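Alpha-l-arabinofuranosidase domain protein (Thermotoga maritima, PDB 4ATW) probably hydrolyses terminal alpha-L-arabinofuranoside linkages, releasing arabinose from arabinose-containing glycans, as a heat-stable glycoside hydrolase. Local coordinates at residues M182-K192 and W217-D227; I205-D213 and V228-F236. All coordinates share one frame; numbering follows the deposited sequence.

Contact 1 of 2, residues M182-K192 and W217-D227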
loop_
_atom_site.group_PDB
_atom_site.type_symbol
_atom_site.label_atom_id
_atom_site.label_comp_id
_atom_site.label_asym_id
_atom_site.label_seq_id
_atom_site.Cartn_x
_atom_site.Cartn_y
_atom_site.Cartn_z
ATOM N N MET A 182 3.362 23.669 4.706
ATOM C CA MET A 182 4.579 24.309 5.223
ATOM C C MET A 182 5.756 24.297 4.262
ATOM O O MET A 182 5.723 23.678 3.185
ATOM C CB MET A 182 5.018 23.606 6.507
ATOM C CG MET A 182 3.870 23.120 7.369
ATOM S SD MET A 182 4.382 22.594 9.017
ATOM C CE MET A 182 4.384 20.910 8.797
ATOM N N THR A 183 6.814 24.981 4.665
ATOM C CA THR A 183 8.025 25.002 3.850
ATOM C C THR A 183 8.890 23.845 4.304
ATOM O O THR A 183 8.589 23.216 5.304
ATOM C CB THR A 183 8.867 26.276 4.061
ATOM O OG1 THR A 183 9.415 26.285 5.391
ATOM C CG2 THR A 183 8.036 27.490 3.849
ATOM N N ALA A 184 9.980 23.581 3.593
ATOM C CA ALA A 184 10.866 22.490 3.999
ATOM C C ALA A 184 11.329 22.695 5.442
ATOM O O ALA A 184 11.271 21.781 6.254
ATOM C CB ALA A 184 12.065 22.401 3.072
ATOM N N ASP A 185 11.758 23.897 5.792
ATOM C CA ASP A 185 12.217 24.069 7.155
ATOM C C ASP A 185 11.114 24.086 8.183
ATOM O O ASP A 185 11.289 23.565 9.288
ATOM C CB ASP A 185 13.095 25.302 7.289
ATOM C CG ASP A 185 14.496 25.067 6.748
ATOM O OD1 ASP A 185 15.347 24.574 7.524
ATOM O OD2 ASP A 185 14.744 25.342 5.546
ATOM N N GLU A 186 9.965 24.655 7.835
ATOM C CA GLU A 186 8.857 24.693 8.795
ATOM C C GLU A 186 8.472 23.259 9.186
ATOM O O GLU A 186 8.461 22.906 10.366
ATOM C CB GLU A 186 7.653 25.428 8.185
ATOM C CG GLU A 186 8.002 26.796 7.687
ATOM C CD GLU A 186 6.809 27.586 7.225
ATOM O OE1 GLU A 186 5.993 27.024 6.439
ATOM O OE2 GLU A 186 6.708 28.771 7.639
ATOM N N TYR A 187 8.168 22.442 8.175
ATOM C CA TYR A 187 7.770 21.043 8.381
ATOM C C TYR A 187 8.879 20.221 9.016
ATOM O O TYR A 187 8.650 19.386 9.894
ATOM C CB TYR A 187 7.381 20.347 7.057
ATOM C CG TYR A 187 7.107 18.887 7.288
ATOM C CD1 TYR A 187 6.008 18.490 8.040
ATOM C CD2 TYR A 187 8.009 17.911 6.883
ATOM C CE1 TYR A 187 5.819 17.191 8.398
ATOM C CE2 TYR A 187 7.829 16.587 7.231
ATOM C CZ TYR A 187 6.721 16.245 8.006
ATOM O OH TYR A 187 6.512 14.978 8.472
ATOM N N ALA A 188 10.086 20.452 8.538
ATOM C CA ALA A 188 11.200 19.732 9.060
ATOM C C ALA A 188 11.299 19.911 10.564
ATOM O O ALA A 188 11.328 18.931 11.304
ATOM C CB ALA A 188 12.443 20.212 8.402
ATOM N N ARG A 189 11.345 21.165 11.025
ATOM C CA ARG A 189 11.489 21.408 12.450
ATOM C C ARG A 189 10.244 20.967 13.172
ATOM O O ARG A 189 10.321 20.562 14.308
ATOM C CB ARG A 189 11.856 22.874 12.742
ATOM C CG ARG A 189 10.691 23.816 12.858
ATOM C CD ARG A 189 11.112 25.264 13.199
ATOM N NE ARG A 189 11.869 25.384 14.456
ATOM C CZ ARG A 189 11.623 26.284 15.414
ATOM N NH1 ARG A 189 10.625 27.154 15.269
ATOM N NH2 ARG A 189 12.385 26.326 16.510
ATOM N N ALA A 190 9.100 20.985 12.506
ATOM C CA ALA A 190 7.865 20.549 13.157
ATOM C C ALA A 190 7.804 19.029 13.337
ATOM O O ALA A 190 7.384 18.537 14.390
ATOM C CB ALA A 190 6.652 21.032 12.374
ATOM N N ALA A 191 8.212 18.291 12.310
ATOM C CA ALA A 191 8.217 16.833 12.388
ATOM C C ALA A 191 8.999 16.393 13.581
ATOM O O ALA A 191 8.614 15.435 14.248
ATOM C CB ALA A 191 8.837 16.217 11.171
ATOM N N LYS A 192 10.116 17.071 13.836
ATOM C CA LYS A 192 10.907 16.725 14.986
ATOM C C LYS A 192 10.128 17.003 16.263
ATOM O O LYS A 192 10.117 16.168 17.125
ATOM C CB LYS A 192 12.216 17.480 15.029
ATOM C CG LYS A 192 13.105 17.021 16.167
ATOM C CD LYS A 192 14.327 17.916 16.254
ATOM C CE LYS A 192 15.368 17.465 17.274
ATOM N NZ LYS A 192 15.965 16.107 16.928
ATOM N N TRP A 217 13.851 18.974 0.361
ATOM C CA TRP A 217 12.821 18.711 1.368
ATOM C C TRP A 217 13.257 17.495 2.221
ATOM O O TRP A 217 13.562 17.638 3.415
ATOM C CB TRP A 217 11.446 18.471 0.700
ATOM C CG TRP A 217 10.366 18.055 1.671
ATOM C CD1 TRP A 217 10.152 16.803 2.161
ATOM C CD2 TRP A 217 9.335 18.881 2.241
ATOM N NE1 TRP A 217 9.051 16.791 2.990
ATOM C CE2 TRP A 217 8.533 18.056 3.053
ATOM C CE3 TRP A 217 9.010 20.240 2.144
ATOM C CZ2 TRP A 217 7.428 18.546 3.761
ATOM C CZ3 TRP A 217 7.898 20.731 2.862
ATOM C CH2 TRP A 217 7.134 19.889 3.650
ATOM N N ASN A 218 13.306 16.321 1.588
ATOM C CA ASN A 218 13.717 15.090 2.249
ATOM C C ASN A 218 14.954 15.313 3.113
ATOM O O ASN A 218 14.972 15.032 4.313
ATOM C CB ASN A 218 14.049 14.023 1.229
ATOM C CG ASN A 218 12.892 13.669 0.382
ATOM O OD1 ASN A 218 11.733 13.856 0.761
ATOM N ND2 ASN A 218 13.190 13.123 -0.790
ATOM N N LEU A 219 16.001 15.805 2.481
ATOM C CA LEU A 219 17.262 16.081 3.159
ATOM C C LEU A 219 17.106 16.962 4.425
ATOM O O LEU A 219 17.774 16.769 5.445
ATOM C CB LEU A 219 18.212 16.726 2.152
ATOM C CG LEU A 219 19.489 15.969 1.777
ATOM C CD1 LEU A 219 19.444 14.513 2.087
ATOM C CD2 LEU A 219 19.684 16.165 0.325
ATOM N N ARG A 220 16.189 17.915 4.367
ATOM C CA ARG A 220 15.984 18.768 5.501
ATOM C C ARG A 220 15.157 18.074 6.536
ATOM O O ARG A 220 15.225 18.393 7.687
ATOM C CB ARG A 220 15.320 20.037 5.089
ATOM C CG ARG A 220 15.521 21.065 6.133
ATOM C CD ARG A 220 16.151 22.238 5.522
ATOM N NE ARG A 220 17.541 22.007 5.178
ATOM C CZ ARG A 220 18.204 22.736 4.277
ATOM N NH1 ARG A 220 17.588 23.727 3.617
ATOM N NH2 ARG A 220 19.502 22.529 4.077
ATOM N N VAL A 221 14.366 17.108 6.130
ATOM C CA VAL A 221 13.568 16.379 7.093
ATOM C C VAL A 221 14.481 15.391 7.749
ATOM O O VAL A 221 14.509 15.281 8.959
ATOM C CB VAL A 221 12.395 15.589 6.436
ATOM C CG1 VAL A 221 11.709 14.691 7.451
ATOM C CG2 VAL A 221 11.388 16.553 5.854
ATOM N N LEU A 222 15.229 14.657 6.959
ATOM C CA LEU A 222 16.108 13.671 7.548
ATOM C C LEU A 222 17.124 14.335 8.450
ATOM O O LEU A 222 17.472 13.805 9.513
ATOM C CB LEU A 222 16.824 12.888 6.461
ATOM C CG LEU A 222 15.850 12.019 5.676
ATOM C CD1 LEU A 222 16.293 11.875 4.250
ATOM C CD2 LEU A 222 15.780 10.674 6.368
ATOM N N GLN A 223 17.582 15.513 8.044
ATOM C CA GLN A 223 18.603 16.214 8.819
ATOM C C GLN A 223 18.118 16.721 10.156
ATOM O O GLN A 223 18.860 16.793 11.099
ATOM C CB GLN A 223 19.123 17.375 8.003
ATOM C CG GLN A 223 20.512 17.163 7.472
ATOM C CD GLN A 223 20.838 18.105 6.339
ATOM O OE1 GLN A 223 20.384 19.256 6.306
ATOM N NE2 GLN A 223 21.640 17.625 5.401
ATOM N N GLU A 224 16.846 17.063 10.219
ATOM C CA GLU A 224 16.245 17.593 11.425
ATOM C C GLU A 224 15.693 16.514 12.361
ATOM O O GLU A 224 15.979 16.495 13.547
ATOM C CB GLU A 224 15.132 18.569 11.031
ATOM C CG GLU A 224 14.752 19.510 12.120
ATOM C CD GLU A 224 15.906 20.439 12.523
ATOM O OE1 GLU A 224 17.011 20.330 11.924
ATOM O OE2 GLU A 224 15.714 21.291 13.438
ATOM N N ALA A 225 14.912 15.597 11.814
ATOM C CA ALA A 225 14.300 14.568 12.624
ATOM C C ALA A 225 14.892 13.188 12.444
ATOM O O ALA A 225 14.331 12.218 12.936
ATOM C CB ALA A 225 12.807 14.531 12.335
ATOM N N GLY A 226 16.024 13.106 11.751
ATOM C CA GLY A 226 16.683 11.831 11.506
ATOM C C GLY A 226 17.070 10.955 12.700
ATOM O O GLY A 226 17.417 9.773 12.532
ATOM N N ASP A 227 17.002 11.525 13.895
ATOM C CA ASP A 227 17.330 10.800 15.105
ATOM C C ASP A 227 16.058 10.354 15.834
ATOM O O ASP A 227 16.138 9.711 16.893
ATOM C CB ASP A 227 18.164 11.680 16.045
ATOM C CG ASP A 227 17.475 13.001 16.370
ATOM O OD1 ASP A 227 16.635 13.458 15.556
ATOM O OD2 ASP A 227 17.778 13.586 17.432
#

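Contact 2 of 2, residues I205-D213 and V228-F236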
loop_
_atom_site.group_PDB
_atom_site.type_symbol
_atom_site.label_atom_id
_atom_site.label_comp_id
_atom_site.label_asym_id
_atom_site.label_seq_id
_atom_site.Cartn_x
_atom_site.Cartn_y
_atom_site.Cartn_z
ATOM N N ILE A 205 6.006 3.673 19.560
ATOM C CA ILE A 205 5.523 3.977 18.222
ATOM C C ILE A 205 6.565 4.246 17.122
ATOM O O ILE A 205 7.711 4.644 17.356
ATOM C CB ILE A 205 4.553 5.152 18.230
ATOM C CG1 ILE A 205 5.242 6.431 18.699
ATOM C CG2 ILE A 205 3.394 4.811 19.117
ATOM C CD1 ILE A 205 4.312 7.643 18.731
ATOM N N LYS A 206 6.134 3.987 15.904
ATOM C CA LYS A 206 6.947 4.219 14.747
ATOM C C LYS A 206 6.368 5.488 14.092
ATOM O O LYS A 206 5.138 5.634 13.922
ATOM C CB LYS A 206 6.821 3.044 13.788
ATOM C CG LYS A 206 7.243 1.718 14.347
ATOM C CD LYS A 206 8.725 1.690 14.591
ATOM C CE LYS A 206 9.266 0.273 14.499
ATOM N NZ LYS A 206 10.765 0.213 14.600
ATOM N N ALA A 207 7.258 6.404 13.731
ATOM C CA ALA A 207 6.870 7.644 13.081
ATOM C C ALA A 207 7.243 7.707 11.573
ATOM O O ALA A 207 8.369 7.430 11.191
ATOM C CB ALA A 207 7.514 8.793 13.804
ATOM N N ILE A 208 6.293 8.086 10.723
ATOM C CA ILE A 208 6.540 8.221 9.293
ATOM C C ILE A 208 6.419 9.723 8.963
ATOM O O ILE A 208 5.317 10.344 9.084
ATOM C CB ILE A 208 5.501 7.473 8.462
ATOM C CG1 ILE A 208 5.473 5.994 8.822
ATOM C CG2 ILE A 208 5.805 7.617 7.039
ATOM C CD1 ILE A 208 4.653 5.664 10.119
ATOM N N ALA A 209 7.559 10.305 8.556
ATOM C CA ALA A 209 7.646 11.733 8.226
ATOM C C ALA A 209 7.379 11.955 6.763
ATOM O O ALA A 209 7.661 11.120 5.946
ATOM C CB ALA A 209 9.003 12.272 8.593
ATOM N N VAL A 210 6.825 13.096 6.435
ATOM C CA VAL A 210 6.506 13.375 5.075
ATOM C C VAL A 210 7.706 13.601 4.220
ATOM O O VAL A 210 8.483 14.523 4.459
ATOM C CB VAL A 210 5.687 14.599 4.959
ATOM C CG1 VAL A 210 5.187 14.715 3.520
ATOM C CG2 VAL A 210 4.557 14.538 5.948
ATOM N N GLY A 211 7.846 12.762 3.211
ATOM C CA GLY A 211 8.946 12.902 2.298
ATOM C C GLY A 211 8.312 13.122 0.958
ATOM O O GLY A 211 7.100 12.969 0.826
ATOM N N CYS A 212 9.096 13.484 -0.042
ATOM C CA CYS A 212 8.517 13.685 -1.352
ATOM C C CYS A 212 9.621 13.743 -2.416
ATOM O O CYS A 212 10.699 13.242 -2.174
ATOM C CB CYS A 212 7.657 14.943 -1.372
ATOM S SG CYS A 212 8.642 16.348 -1.549
ATOM N N ASP A 213 9.356 14.339 -3.577
ATOM C CA ASP A 213 10.329 14.354 -4.638
ATOM C C ASP A 213 11.361 15.465 -4.612
ATOM O O ASP A 213 12.318 15.453 -5.391
ATOM C CB ASP A 213 9.621 14.315 -5.983
ATOM C CG ASP A 213 9.297 12.910 -6.408
ATOM O OD1 ASP A 213 10.229 12.066 -6.343
ATOM O OD2 ASP A 213 8.134 12.645 -6.806
ATOM N N VAL A 228 14.890 10.688 15.292
ATOM C CA VAL A 228 13.665 10.295 15.955
ATOM C C VAL A 228 12.587 9.711 15.093
ATOM O O VAL A 228 11.705 9.038 15.602
ATOM C CB VAL A 228 13.003 11.453 16.731
ATOM C CG1 VAL A 228 13.968 12.052 17.743
ATOM C CG2 VAL A 228 12.492 12.475 15.763
ATOM N N ILE A 229 12.603 9.978 13.806
ATOM C CA ILE A 229 11.567 9.410 12.971
ATOM C C ILE A 229 12.041 8.009 12.581
ATOM O O ILE A 229 13.222 7.719 12.720
ATOM C CB ILE A 229 11.354 10.279 11.755
ATOM C CG1 ILE A 229 12.593 10.257 10.869
ATOM C CG2 ILE A 229 11.088 11.697 12.204
ATOM C CD1 ILE A 229 12.495 11.263 9.742
ATOM N N ASP A 230 11.136 7.138 12.125
ATOM C CA ASP A 230 11.500 5.777 11.742
ATOM C C ASP A 230 11.433 5.516 10.253
ATOM O O ASP A 230 12.064 4.586 9.756
ATOM C CB ASP A 230 10.615 4.810 12.471
ATOM C CG ASP A 230 10.696 4.993 13.957
ATOM O OD1 ASP A 230 11.724 4.587 14.522
ATOM O OD2 ASP A 230 9.756 5.553 14.573
ATOM N N PHE A 231 10.668 6.341 9.544
ATOM C CA PHE A 231 10.525 6.234 8.103
ATOM C C PHE A 231 10.407 7.609 7.507
ATOM O O PHE A 231 10.263 8.604 8.216
ATOM C CB PHE A 231 9.251 5.508 7.723
ATOM C CG PHE A 231 9.125 4.142 8.300
ATOM C CD1 PHE A 231 8.765 3.951 9.621
ATOM C CD2 PHE A 231 9.342 3.028 7.498
ATOM C CE1 PHE A 231 8.622 2.677 10.127
ATOM C CE2 PHE A 231 9.199 1.743 8.008
ATOM C CZ PHE A 231 8.841 1.575 9.320
ATOM N N ILE A 232 10.460 7.651 6.186
ATOM C CA ILE A 232 10.270 8.891 5.462
ATOM C C ILE A 232 9.333 8.422 4.361
ATOM O O ILE A 232 9.593 7.445 3.669
ATOM C CB ILE A 232 11.575 9.506 4.932
ATOM C CG1 ILE A 232 11.225 10.724 4.092
ATOM C CG2 ILE A 232 12.373 8.504 4.149
ATOM C CD1 ILE A 232 12.401 11.673 3.899
ATOM N N SER A 233 8.192 9.088 4.306
ATOM C CA SER A 233 7.099 8.791 3.403
ATOM C C SER A 233 7.414 9.079 1.952
ATOM O O SER A 233 8.115 10.047 1.666
ATOM C CB SER A 233 5.880 9.606 3.878
ATOM O OG SER A 233 4.829 9.606 2.954
ATOM N N TYR A 234 6.941 8.204 1.060
ATOM C CA TYR A 234 7.083 8.425 -0.376
ATOM C C TYR A 234 5.772 8.073 -1.093
ATOM O O TYR A 234 5.201 7.008 -0.848
ATOM C CB TYR A 234 8.226 7.617 -1.006
ATOM C CG TYR A 234 8.539 8.079 -2.442
ATOM C CD1 TYR A 234 9.258 9.250 -2.678
ATOM C CD2 TYR A 234 8.027 7.397 -3.545
ATOM C CE1 TYR A 234 9.452 9.734 -3.967
ATOM C CE2 TYR A 234 8.223 7.885 -4.841
ATOM C CZ TYR A 234 8.930 9.046 -5.036
ATOM O OH TYR A 234 9.085 9.524 -6.301
ATOM N N HIS A 235 5.303 8.977 -1.962
ATOM C CA HIS A 235 4.058 8.788 -2.683
ATOM C C HIS A 235 4.352 8.616 -4.141
ATOM O O HIS A 235 5.032 9.459 -4.713
ATOM C CB HIS A 235 3.154 9.999 -2.490
ATOM C CG HIS A 235 2.578 10.102 -1.114
ATOM N ND1 HIS A 235 1.604 11.019 -0.777
ATOM C CD2 HIS A 235 2.848 9.410 0.018
ATOM C CE1 HIS A 235 1.303 10.889 0.503
ATOM N NE2 HIS A 235 2.043 9.919 1.009
ATOM N N PHE A 236 3.849 7.540 -4.757
ATOM C CA PHE A 236 4.085 7.301 -6.189
ATOM C C PHE A 236 2.815 7.019 -6.967
ATOM O O PHE A 236 2.179 6.001 -6.748
ATOM C CB PHE A 236 5.025 6.124 -6.384
ATOM C CG PHE A 236 5.481 5.943 -7.802
ATOM C CD1 PHE A 236 6.551 6.672 -8.304
ATOM C CD2 PHE A 236 4.848 5.040 -8.638
ATOM C CE1 PHE A 236 6.992 6.505 -9.636
ATOM C CE2 PHE A 236 5.272 4.853 -9.975
ATOM C CZ PHE A 236 6.344 5.588 -10.475
#

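Contact 1 of 2, residues M182-K192 and W217-D227
The rings of Tyr187 and Trp217 lie nearly parallel, their planes 5° apart, but are offset so far that they barely overlap. The centroid of the Tyr187 ring lies 5.2 Å from that of the Trp217 six-membered ring. Both side chains leave their helices with CG anti to the backbone N (chi1 175° in Tyr187), and this brings the two rings together between the helices. The six-membered ring of the indole also reaches the start of the other helix. Trp217 CE3 lies 3.5 Å from Ala184 CA, and the carbonyl oxygen of Met182 meets the indole edge in its plane. Val221 CG2 approaches the Tyr187 ring at its edge, 3.8 Å from Tyr187 CD2. An alanine in place of Trp217 would probably leave Tyr187 and Ala184 without their neighbour and Val210 O without the indole N-H that it accepts.

Helices 184-196 and 215-225 are neighbours on the outside of the parallel-stranded barrel, and their segments here cross at -30°. Small residues allow an axis distance of 8.1 Å: Ala188 CB rests 3.4 Å from Arg220 O. Towards solvent, Asp185 and Arg220 form a long salt bridge. Near Glu224 and Asp227, extended Lys192 turns only at its last torsion. Its NZ makes a salt bridge to Asp227 OD1 at 3.1 Å and a weak hydrogen bond to Glu224 O.

Contact 2 of 2, residues I205-D213 and V228-F236
Ala207 O is gripped by two backbone N-H groups of segment 228-236. Asp230 N comes to it at 2.9 Å, in the carbonyl plane on a lone pair. Phe231 N comes at 3.0 Å, nearly along the C=O axis. The Asp230 side chain binds the N-H of the same residue: its OD2 accepts from Ala207 N at 2.8 Å through the anti lone pair. Asp230 CG stands beside its own backbone N (chi1 -57°), which turns the carboxylate back to Ala207. Lys199 and Arg273 form salt bridges to this carboxylate, and their charges would probably keep it ionised.

Further along, Ala209 N donates to Phe231 O from above the carbonyl plane. Ala209 O takes a nearly straight bond from Ser233 N at 2.7 Å. Ile208 and Phe231 lie side by side and point the same way, with Ile208 CG1 4.0 Å from Phe231 CD1. On the opposite face Ala209 CB meets Ile229 CD1 at 3.8 Å. Gly211 CA lies 3.6 Å from Ile232 CG1. Ser233 turns its OG to Asp280 on the next strand.

Strands 206-209 and 231-238 are parallel neighbours joined through helix 215-225. They form a beta-alpha-beta crossover in a parallel sheet of eight strands in sequential order, as in the (beta/alpha)8 barrel of related arabinofuranosidases.

How the contacts relate
From the N terminus, the chain runs through helix 184-196, strand 206-209, helix 215-225 and strand 231-238. Contact 1 closes the loop from helix 184-196 to helix 215-225, with strand 206-209 in between in sequence. Contact 2 closes an overlapping loop from strand 206-209 to strand 231-238, with helix 215-225 in between. Their segments alternate along the chain, so the two closures cross and neither nests in the other. Contact 1 belongs to the outer helical layer and contact 2 to the inner sheet. The layers meet directly: Trp217 NE1 probably bonds to Val210 O, and Asn218 OD1 to Cys212 N. Tyr187 OH also bonds to Val210 N.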